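Local coordinates for CBS domain-containing protein (Pyrococcus horikoshii, PDB 2YZI) that is of unknown function but carries two CBS domains in tandem, a module that in many other proteins binds adenine nucleotides to regulate its host, at residues R31-E35 against F36-S40; D71-V74 against E75-M78; V87-L91 against G92-R96. All coordinates share one frame; numbering follows the deposited sequence.

Contact 1 (R31-E35 against F36-S40); sequences RLMME and FDVGS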
ATOM      1  N   ARG B  31       7.738 -11.944  -6.078  1.00 24.38           N
ATOM      2  CA  ARG B  31       8.334 -11.465  -7.314  1.00 25.28           C
ATOM      3  C   ARG B  31       7.255 -11.064  -8.302  1.00 26.02           C
ATOM      4  O   ARG B  31       7.350 -10.024  -8.958  1.00 26.69           O
ATOM      5  CB  ARG B  31       9.220 -12.539  -7.942  1.00 26.68           C
ATOM      6  CG  ARG B  31       9.924 -12.080  -9.209  1.00 26.74           C
ATOM      7  CD  ARG B  31      10.295 -13.270 -10.043  1.00 31.42           C
ATOM      8  NE  ARG B  31       9.107 -14.007 -10.466  1.00 31.77           N
ATOM      9  CZ  ARG B  31       8.276 -13.596 -11.415  1.00 31.16           C
ATOM     10  NH1 ARG B  31       8.500 -12.451 -12.050  1.00 31.15           N
ATOM     11  NH2 ARG B  31       7.223 -14.331 -11.729  1.00 31.00           N
ATOM     12  N   LEU B  32       6.233 -11.901  -8.412  1.00 25.67           N
ATOM     13  CA  LEU B  32       5.122 -11.628  -9.309  1.00 27.41           C
ATOM     14  C   LEU B  32       4.457 -10.293  -8.946  1.00 29.17           C
ATOM     15  O   LEU B  32       4.077  -9.516  -9.827  1.00 26.52           O
ATOM     16  CB  LEU B  32       4.107 -12.769  -9.228  1.00 26.63           C
ATOM     17  CG  LEU B  32       2.880 -12.739 -10.137  1.00 27.66           C
ATOM     18  CD1 LEU B  32       3.290 -12.688 -11.603  1.00 25.99           C
ATOM     19  CD2 LEU B  32       2.043 -13.984  -9.855  1.00 26.49           C
HETATM   20  N   MSE B  33       4.328 -10.030  -7.645  1.00 37.95           N
HETATM   21  CA  MSE B  33       3.708  -8.798  -7.167  1.00 35.20           C
HETATM   22  C   MSE B  33       4.537  -7.573  -7.530  1.00 34.68           C
HETATM   23  O   MSE B  33       3.997  -6.533  -7.907  1.00 34.63           O
HETATM   24  CB  MSE B  33       3.528  -8.841  -5.646  1.00 34.05           C
HETATM   25  CG  MSE B  33       2.447  -9.783  -5.150  1.00 36.10           C
HETATM   26 SE   MSE B  33       2.627  -9.997  -3.219  1.00 38.94          SE
HETATM   27  CE  MSE B  33       1.063  -8.995  -2.631  1.00 36.06           C
HETATM   28  N   MSE B  34       5.851  -7.692  -7.404  1.00 34.11           N
HETATM   29  CA  MSE B  34       6.728  -6.576  -7.726  1.00 33.14           C
HETATM   30  C   MSE B  34       6.760  -6.362  -9.235  1.00 31.61           C
HETATM   31  O   MSE B  34       6.872  -5.233  -9.696  1.00 31.77           O
HETATM   32  CB  MSE B  34       8.145  -6.836  -7.200  1.00 34.61           C
HETATM   33  CG  MSE B  34       8.221  -7.026  -5.689  1.00 36.64           C
HETATM   34 SE   MSE B  34       7.510  -5.493  -4.726  1.00 39.84          SE
HETATM   35  CE  MSE B  34       7.959  -5.969  -2.915  1.00 38.53           C
ATOM     36  N   GLU B  35       6.639  -7.446  -9.998  1.00 30.99           N
ATOM     37  CA  GLU B  35       6.658  -7.367 -11.457  1.00 29.58           C
ATOM     38  C   GLU B  35       5.442  -6.622 -11.989  1.00 28.83           C
ATOM     39  O   GLU B  35       5.570  -5.705 -12.795  1.00 28.68           O
ATOM     40  CB  GLU B  35       6.687  -8.768 -12.074  1.00 31.17           C
ATOM     41  CG  GLU B  35       6.845  -8.772 -13.601  1.00 35.12           C
ATOM     42  CD  GLU B  35       6.636 -10.143 -14.231  1.00 35.75           C
ATOM     43  OE1 GLU B  35       6.943 -11.168 -13.581  1.00 36.58           O
ATOM     44  OE2 GLU B  35       6.179 -10.195 -15.389  1.00 37.40           O
ATOM     45  N   PHE B  36       4.263  -7.019 -11.525  1.00 27.55           N
ATOM     46  CA  PHE B  36       3.019  -6.409 -11.968  1.00 27.25           C
ATOM     47  C   PHE B  36       2.471  -5.273 -11.110  1.00 27.22           C
ATOM     48  O   PHE B  36       1.342  -4.828 -11.300  1.00 27.13           O
ATOM     49  CB  PHE B  36       1.976  -7.499 -12.172  1.00 27.07           C
ATOM     50  CG  PHE B  36       2.207  -8.300 -13.418  1.00 28.43           C
ATOM     51  CD1 PHE B  36       1.894  -7.766 -14.664  1.00 30.18           C
ATOM     52  CD2 PHE B  36       2.797  -9.552 -13.357  1.00 26.71           C
ATOM     53  CE1 PHE B  36       2.167  -8.468 -15.833  1.00 28.49           C
ATOM     54  CE2 PHE B  36       3.072 -10.260 -14.522  1.00 27.80           C
ATOM     55  CZ  PHE B  36       2.757  -9.715 -15.760  1.00 28.21           C
ATOM     56  N   ASP B  37       3.278  -4.814 -10.161  1.00 26.92           N
ATOM     57  CA  ASP B  37       2.911  -3.684  -9.328  1.00 28.04           C
ATOM     58  C   ASP B  37       1.590  -3.783  -8.562  1.00 27.67           C
ATOM     59  O   ASP B  37       0.809  -2.822  -8.547  1.00 27.27           O
ATOM     60  CB  ASP B  37       2.883  -2.430 -10.201  1.00 31.11           C
ATOM     61  CG  ASP B  37       3.284  -1.190  -9.450  1.00 35.49           C
ATOM     62  OD1 ASP B  37       4.457  -1.114  -9.030  1.00 40.57           O
ATOM     63  OD2 ASP B  37       2.435  -0.292  -9.276  1.00 36.05           O
ATOM     64  N   VAL B  38       1.334  -4.925  -7.930  1.00 26.72           N
ATOM     65  CA  VAL B  38       0.106  -5.091  -7.155  1.00 25.59           C
ATOM     66  C   VAL B  38       0.425  -5.432  -5.704  1.00 25.06           C
ATOM     67  O   VAL B  38       1.420  -6.101  -5.415  1.00 23.54           O
ATOM     68  CB  VAL B  38      -0.807  -6.179  -7.758  1.00 25.38           C
ATOM     69  CG1 VAL B  38      -1.301  -5.730  -9.122  1.00 24.09           C
ATOM     70  CG2 VAL B  38      -0.067  -7.497  -7.860  1.00 23.28           C
ATOM     71  N   GLY B  39      -0.415  -4.952  -4.789  1.00 24.21           N
ATOM     72  CA  GLY B  39      -0.186  -5.198  -3.378  1.00 22.05           C
ATOM     73  C   GLY B  39      -0.835  -6.454  -2.833  1.00 21.56           C
ATOM     74  O   GLY B  39      -0.638  -6.807  -1.668  1.00 22.16           O
ATOM     75  N   SER B  40      -1.591  -7.147  -3.674  1.00 20.33           N
ATOM     76  CA  SER B  40      -2.283  -8.346  -3.238  1.00 18.87           C
ATOM     77  C   SER B  40      -2.431  -9.375  -4.339  1.00 18.59           C
ATOM     78  O   SER B  40      -2.164  -9.108  -5.504  1.00 19.16           O
ATOM     79  CB  SER B  40      -3.676  -7.984  -2.691  1.00 18.91           C
ATOM     80  OG  SER B  40      -4.488  -7.383  -3.686  1.00 18.06           O
TER
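The last turn of helix 26-35 ends with two backbone bonds: Phe36 N reaches back to Leu32 O (3.0 Å, nearly straight at 168°), and Val38 N folds in to meet Met33 O at 3.1 Å, in the carbonyl plane and on a lone pair. Between them Asp37 takes a left-handed conformation, which turns the chain so that Val38 N can reach Met33 O. Leu32 and Phe36, one turn apart, make an apolar contact: Leu32 CD1 comes at the ring edge, near its plane, 3.6 Å from Phe36 CD2. Leu18 touches both side chains. Glu35 runs beside the ring and points the same way, its carboxylate turned 30° from the ring plane and OE2 3.2 Å from Phe36 CE2. The carboxylate gets there because CG stands anti to the backbone N (chi1 -174°) and the chain stays extended. The other oxygen, OE1, is met nearly end-on by NH1 of Arg31 in a short 2.5 Å salt bridge that lies in the guanidinium plane; Arg31 has a second acidic partner in Glu28, so the guanidinium is held from two positions of the helix. Met33, a selenomethionine, bends at its last torsion, which carries CE to Gly39 and Ser40. Its CG lies 4.3 Å from Val38 CG2, and Lys56 and Ile59 of helix 56-64 pack on the same buried side chain. The left-handed Asp37, the bond from Val38 back to Met33 and the apolar pairing of those same two residues are the marks of a Schellman-type helix C-cap, here turning the chain from helix 26-35 into strand 40-44 within the beta-alpha-beta crossover of the first CBS domain.

Contact 2 (D71-V74 against E75-M78); sequences DIPV and ERIM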
ATOM      1  N   ASP B  71      10.329 -20.075   1.133  1.00 43.85           N
ATOM      2  CA  ASP B  71       9.868 -21.073   0.180  1.00 41.95           C
ATOM      3  C   ASP B  71       8.528 -21.702   0.549  1.00 39.35           C
ATOM      4  O   ASP B  71       8.030 -22.554  -0.187  1.00 39.75           O
ATOM      5  CB  ASP B  71      10.916 -22.186   0.016  1.00 43.22           C
ATOM      6  CG  ASP B  71      11.198 -22.935   1.317  1.00 44.51           C
ATOM      7  OD1 ASP B  71      10.241 -23.378   1.990  1.00 45.32           O
ATOM      8  OD2 ASP B  71      12.385 -23.091   1.665  1.00 47.06           O
ATOM      9  N   ILE B  72       7.941 -21.305   1.677  1.00 35.53           N
ATOM     10  CA  ILE B  72       6.662 -21.890   2.062  1.00 33.69           C
ATOM     11  C   ILE B  72       5.543 -21.485   1.104  1.00 31.32           C
ATOM     12  O   ILE B  72       5.526 -20.371   0.578  1.00 31.83           O
ATOM     13  CB  ILE B  72       6.229 -21.497   3.501  1.00 33.33           C
ATOM     14  CG1 ILE B  72       5.910 -20.000   3.570  1.00 34.73           C
ATOM     15  CG2 ILE B  72       7.317 -21.878   4.493  1.00 33.88           C
ATOM     16  CD1 ILE B  72       5.235 -19.574   4.850  1.00 33.82           C
ATOM     17  N   PRO B  73       4.594 -22.397   0.856  1.00 29.67           N
ATOM     18  CA  PRO B  73       3.483 -22.088  -0.049  1.00 28.11           C
ATOM     19  C   PRO B  73       2.551 -21.052   0.574  1.00 25.47           C
ATOM     20  O   PRO B  73       2.229 -21.131   1.758  1.00 24.68           O
ATOM     21  CB  PRO B  73       2.817 -23.445  -0.233  1.00 29.13           C
ATOM     22  CG  PRO B  73       3.024 -24.090   1.111  1.00 28.96           C
ATOM     23  CD  PRO B  73       4.473 -23.766   1.389  1.00 29.83           C
ATOM     24  N   VAL B  74       2.137 -20.076  -0.228  1.00 24.54           N
ATOM     25  CA  VAL B  74       1.246 -19.006   0.222  1.00 21.55           C
ATOM     26  C   VAL B  74      -0.017 -19.537   0.906  1.00 22.12           C
ATOM     27  O   VAL B  74      -0.703 -18.818   1.630  1.00 18.91           O
ATOM     28  CB  VAL B  74       0.831 -18.126  -0.966  1.00 22.03           C
ATOM     29  CG1 VAL B  74       2.062 -17.612  -1.674  1.00 21.53           C
ATOM     30  CG2 VAL B  74      -0.027 -18.912  -1.924  1.00 18.32           C
ATOM     31  N   GLU B  75      -0.320 -20.801   0.664  1.00 22.22           N
ATOM     32  CA  GLU B  75      -1.489 -21.426   1.256  1.00 24.67           C
ATOM     33  C   GLU B  75      -1.399 -21.329   2.777  1.00 25.40           C
ATOM     34  O   GLU B  75      -2.414 -21.242   3.473  1.00 25.65           O
ATOM     35  CB  GLU B  75      -1.560 -22.891   0.821  1.00 24.91           C
ATOM     36  CG  GLU B  75      -2.645 -23.694   1.497  1.00 31.06           C
ATOM     37  CD  GLU B  75      -2.619 -25.157   1.107  1.00 32.60           C
ATOM     38  OE1 GLU B  75      -2.778 -25.462  -0.094  1.00 33.20           O
ATOM     39  OE2 GLU B  75      -2.443 -26.003   2.003  1.00 35.18           O
ATOM     40  N   ARG B  76      -0.172 -21.317   3.280  1.00 25.12           N
ATOM     41  CA  ARG B  76       0.080 -21.254   4.711  1.00 26.84           C
ATOM     42  C   ARG B  76      -0.083 -19.882   5.356  1.00 26.24           C
ATOM     43  O   ARG B  76      -0.086 -19.779   6.581  1.00 25.25           O
ATOM     44  CB  ARG B  76       1.486 -21.782   5.001  1.00 29.38           C
ATOM     45  CG  ARG B  76       1.646 -23.250   4.693  1.00 34.22           C
ATOM     46  CD  ARG B  76       3.020 -23.763   5.070  1.00 38.40           C
ATOM     47  NE  ARG B  76       3.379 -23.435   6.449  1.00 42.00           N
ATOM     48  CZ  ARG B  76       2.603 -23.651   7.507  1.00 43.39           C
ATOM     49  NH1 ARG B  76       1.403 -24.200   7.356  1.00 43.99           N
ATOM     50  NH2 ARG B  76       3.029 -23.318   8.721  1.00 43.13           N
ATOM     51  N   ILE B  77      -0.224 -18.839   4.540  1.00 25.05           N
ATOM     52  CA  ILE B  77      -0.368 -17.487   5.065  1.00 26.03           C
ATOM     53  C   ILE B  77      -1.547 -16.713   4.507  1.00 27.24           C
ATOM     54  O   ILE B  77      -1.766 -15.565   4.890  1.00 25.86           O
ATOM     55  CB  ILE B  77       0.884 -16.636   4.795  1.00 26.10           C
ATOM     56  CG1 ILE B  77       1.111 -16.502   3.289  1.00 26.30           C
ATOM     57  CG2 ILE B  77       2.073 -17.246   5.484  1.00 27.59           C
ATOM     58  CD1 ILE B  77       2.075 -15.404   2.913  1.00 27.01           C
HETATM   59  N   MSE B  78      -2.297 -17.323   3.596  1.00 29.34           N
HETATM   60  CA  MSE B  78      -3.446 -16.652   2.994  1.00 25.72           C
HETATM   61  C   MSE B  78      -4.675 -16.638   3.898  1.00 24.95           C
HETATM   62  O   MSE B  78      -4.817 -17.489   4.772  1.00 23.17           O
HETATM   63  CB  MSE B  78      -3.811 -17.328   1.673  1.00 24.68           C
HETATM   64  CG  MSE B  78      -4.368 -18.717   1.831  1.00 25.86           C
HETATM   65 SE   MSE B  78      -4.623 -19.568   0.119  1.00 27.54          SE
HETATM   66  CE  MSE B  78      -5.950 -20.899   0.657  1.00 24.90           C
TER
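Pro73 and Arg76 meet first through the backbone: Arg76 N donates to Pro73 O at 2.8 Å, an almost straight bond (167°) whose donor is tilted from the carbonyl plane. One residue on, Val74 O takes two N-H groups, Ile77 N at 2.9 Å from above the carbonyl plane and Met78 N in a weak bond bent to 125°. The three-residue spacing of the first two bonds is that of a 3-10 turn, and it sits in the connection that leads from helix 56-64 to strand 84-86 and so links the two CBS motifs. Backbone bonds from Ile72 to Val26 and from Val74 to Thr24 hold this connection against the residues just before and at the start of helix 26-35. The remaining contacts are apolar. The aliphatic part of Arg76 crosses the proline ring at a slant: chi1 (-66°) sets CG beside the backbone N, 3.9 Å from Pro73 CG, and CD also reaches the ring. Ile72 and Ile77 cross at about a right angle, CD1 of Ile72 lying 4.0 Å from CG2 of Ile77. The buried Ile77 also packs on Ile59 and Val63, while Val74 packs against Val26 and Ala29.

Contact 3 (V87-L91 against G92-R96); sequences VNTPL and GEVLR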
ATOM      1  N   VAL B  87     -20.326  -4.088  -7.385  1.00 23.93           N
ATOM      2  CA  VAL B  87     -20.017  -3.157  -8.479  1.00 25.18           C
ATOM      3  C   VAL B  87     -20.813  -1.860  -8.397  1.00 25.43           C
ATOM      4  O   VAL B  87     -20.321  -0.802  -8.782  1.00 26.65           O
ATOM      5  CB  VAL B  87     -20.271  -3.787  -9.883  1.00 23.92           C
ATOM      6  CG1 VAL B  87     -19.307  -4.925 -10.126  1.00 22.02           C
ATOM      7  CG2 VAL B  87     -21.700  -4.295  -9.985  1.00 25.96           C
ATOM      8  N   ASN B  88     -22.040  -1.945  -7.887  1.00 26.62           N
ATOM      9  CA  ASN B  88     -22.903  -0.773  -7.778  1.00 26.44           C
ATOM     10  C   ASN B  88     -22.772   0.038  -6.495  1.00 26.46           C
ATOM     11  O   ASN B  88     -23.374   1.098  -6.379  1.00 28.79           O
ATOM     12  CB  ASN B  88     -24.362  -1.183  -7.977  1.00 26.78           C
ATOM     13  CG  ASN B  88     -24.658  -1.579  -9.404  1.00 27.10           C
ATOM     14  OD1 ASN B  88     -25.485  -2.451  -9.655  1.00 30.48           O
ATOM     15  ND2 ASN B  88     -23.990  -0.934 -10.349  1.00 25.72           N
ATOM     16  N   THR B  89     -21.995  -0.460  -5.537  1.00 25.97           N
ATOM     17  CA  THR B  89     -21.769   0.247  -4.280  1.00 23.92           C
ATOM     18  C   THR B  89     -21.042   1.544  -4.622  1.00 23.00           C
ATOM     19  O   THR B  89     -20.008   1.513  -5.275  1.00 24.30           O
ATOM     20  CB  THR B  89     -20.847  -0.561  -3.323  1.00 24.73           C
ATOM     21  OG1 THR B  89     -21.411  -1.853  -3.067  1.00 26.23           O
ATOM     22  CG2 THR B  89     -20.658   0.183  -2.006  1.00 22.70           C
ATOM     23  N   PRO B  90     -21.575   2.699  -4.191  1.00 21.40           N
ATOM     24  CA  PRO B  90     -20.938   3.989  -4.474  1.00 20.71           C
ATOM     25  C   PRO B  90     -19.573   4.145  -3.802  1.00 20.10           C
ATOM     26  O   PRO B  90     -19.359   3.694  -2.670  1.00 19.04           O
ATOM     27  CB  PRO B  90     -21.956   5.000  -3.952  1.00 20.64           C
ATOM     28  CG  PRO B  90     -22.593   4.265  -2.819  1.00 21.69           C
ATOM     29  CD  PRO B  90     -22.814   2.894  -3.423  1.00 21.54           C
ATOM     30  N   LEU B  91     -18.659   4.785  -4.520  1.00 17.93           N
ATOM     31  CA  LEU B  91     -17.304   5.022  -4.051  1.00 19.05           C
ATOM     32  C   LEU B  91     -17.190   5.345  -2.560  1.00 19.27           C
ATOM     33  O   LEU B  91     -16.435   4.688  -1.840  1.00 18.73           O
ATOM     34  CB  LEU B  91     -16.673   6.157  -4.860  1.00 19.76           C
ATOM     35  CG  LEU B  91     -15.259   6.568  -4.454  1.00 19.45           C
ATOM     36  CD1 LEU B  91     -14.340   5.374  -4.578  1.00 18.45           C
ATOM     37  CD2 LEU B  91     -14.767   7.719  -5.322  1.00 20.00           C
ATOM     38  N   GLY B  92     -17.929   6.358  -2.112  1.00 19.40           N
ATOM     39  CA  GLY B  92     -17.893   6.765  -0.716  1.00 20.40           C
ATOM     40  C   GLY B  92     -18.063   5.632   0.276  1.00 20.14           C
ATOM     41  O   GLY B  92     -17.272   5.499   1.210  1.00 20.08           O
ATOM     42  N   GLU B  93     -19.100   4.822   0.076  1.00 20.95           N
ATOM     43  CA  GLU B  93     -19.381   3.685   0.945  1.00 20.44           C
ATOM     44  C   GLU B  93     -18.265   2.639   0.880  1.00 19.18           C
ATOM     45  O   GLU B  93     -17.969   1.963   1.878  1.00 17.93           O
ATOM     46  CB  GLU B  93     -20.718   3.046   0.557  1.00 22.42           C
ATOM     47  CG  GLU B  93     -21.925   3.953   0.786  1.00 26.96           C
ATOM     48  CD  GLU B  93     -23.244   3.300   0.382  1.00 30.74           C
ATOM     49  OE1 GLU B  93     -23.465   2.125   0.749  1.00 31.94           O
ATOM     50  OE2 GLU B  93     -24.064   3.962  -0.290  1.00 30.74           O
ATOM     51  N   VAL B  94     -17.648   2.499  -0.289  1.00 18.34           N
ATOM     52  CA  VAL B  94     -16.559   1.544  -0.443  1.00 16.86           C
ATOM     53  C   VAL B  94     -15.369   2.033   0.375  1.00 17.36           C
ATOM     54  O   VAL B  94     -14.733   1.260   1.093  1.00 14.08           O
ATOM     55  CB  VAL B  94     -16.164   1.391  -1.925  1.00 16.35           C
ATOM     56  CG1 VAL B  94     -14.856   0.597  -2.050  1.00 13.83           C
ATOM     57  CG2 VAL B  94     -17.285   0.673  -2.669  1.00 14.23           C
ATOM     58  N   LEU B  95     -15.082   3.328   0.278  1.00 18.22           N
ATOM     59  CA  LEU B  95     -13.984   3.929   1.035  1.00 19.81           C
ATOM     60  C   LEU B  95     -14.203   3.739   2.535  1.00 19.02           C
ATOM     61  O   LEU B  95     -13.281   3.385   3.275  1.00 19.21           O
ATOM     62  CB  LEU B  95     -13.878   5.419   0.723  1.00 18.33           C
ATOM     63  CG  LEU B  95     -12.847   5.846  -0.319  1.00 21.47           C
ATOM     64  CD1 LEU B  95     -12.994   5.024  -1.571  1.00 21.14           C
ATOM     65  CD2 LEU B  95     -13.015   7.334  -0.616  1.00 20.63           C
ATOM     66  N   ARG B  96     -15.428   3.978   2.980  1.00 19.05           N
ATOM     67  CA  ARG B  96     -15.752   3.820   4.384  1.00 21.59           C
ATOM     68  C   ARG B  96     -15.538   2.361   4.818  1.00 22.73           C
ATOM     69  O   ARG B  96     -15.004   2.084   5.895  1.00 21.36           O
ATOM     70  CB  ARG B  96     -17.198   4.237   4.633  1.00 22.45           C
ATOM     71  CG  ARG B  96     -17.696   3.878   6.023  1.00 26.81           C
ATOM     72  CD  ARG B  96     -19.101   4.386   6.278  1.00 28.74           C
ATOM     73  NE  ARG B  96     -19.492   4.170   7.664  1.00 31.55           N
ATOM     74  CZ  ARG B  96     -20.619   4.621   8.204  1.00 30.61           C
ATOM     75  NH1 ARG B  96     -21.476   5.318   7.474  1.00 30.26           N
ATOM     76  NH2 ARG B  96     -20.883   4.378   9.477  1.00 29.98           N
TER
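Glu93 folds back over Pro90, the N-cap residue of helix 91-101, and its side chain can be followed along the first turn. CB sits 3.6 Å from Pro90 O and 3.8 Å from CG2 of Thr89. CG, placed beside the backbone N by a chi1 of -65°, passes the proline ring at its CG. CD comes nearer the same ring carbon, and at the tip OE2 closes to 2.9 Å from Pro90 CG, a short approach of a carboxylate oxygen to a ring methylene, with Pro90 CD a little farther off. Two other side-chain pairs add to the contact. Thr89 turns its methyl toward the helix, and CG2 meets CG2 of Val94 at 3.5 Å, tighter than usual; its hydroxyl OG1 is hydrogen-bonded to Asn86 O, which fixes the rotation that presents the methyl. Leu91 and Leu95, one turn apart, press CD1 against CD1 at only 3.3 Å, and the off-rotamer chi1 of Leu95 (-98°) may reflect that crowding or the limits of the model. Phe118 of strand 113-119 touches both leucines and Val94, so this face of the helix closes on the sheet of the second CBS domain. The backbone supplies the regular helical bonds: Val94 N to Pro90 O at 3.2 Å and Leu95 N to Leu91 O at 2.9 Å. The carboxylate of Glu93 lies over the proline ring and does not cap the turn, though the nearby helix start may slightly favour its ionised form. Pro90 has no polar side-chain atom to offer as a cap either, and the start of the helix has the backbone of Met5 and Ala7 as partners, through Gly92 and Leu91.

In the fold
Along the chain the three contacts follow in series. Contact 1 ends helix 26-35 of the first CBS domain, contact 2 lies in the connection between helix 56-64 and strand 84-86, and contact 3 starts helix 91-101 of the second CBS domain. Centres of contacts 1 and 2 are 16 Å apart; contact 3 is 25 Å from contact 1 and 31 Å from contact 2, across the chain's centre from both. Contact 2 pairs with Thr24 and Val26 at the start of the helix that contact 1 ends, much as Met5, Ala7 and Ile9 pair with residues of contact 3: a later segment for the first helix, an earlier one for the second. Contacts 1 and 3 also touch the second subunit.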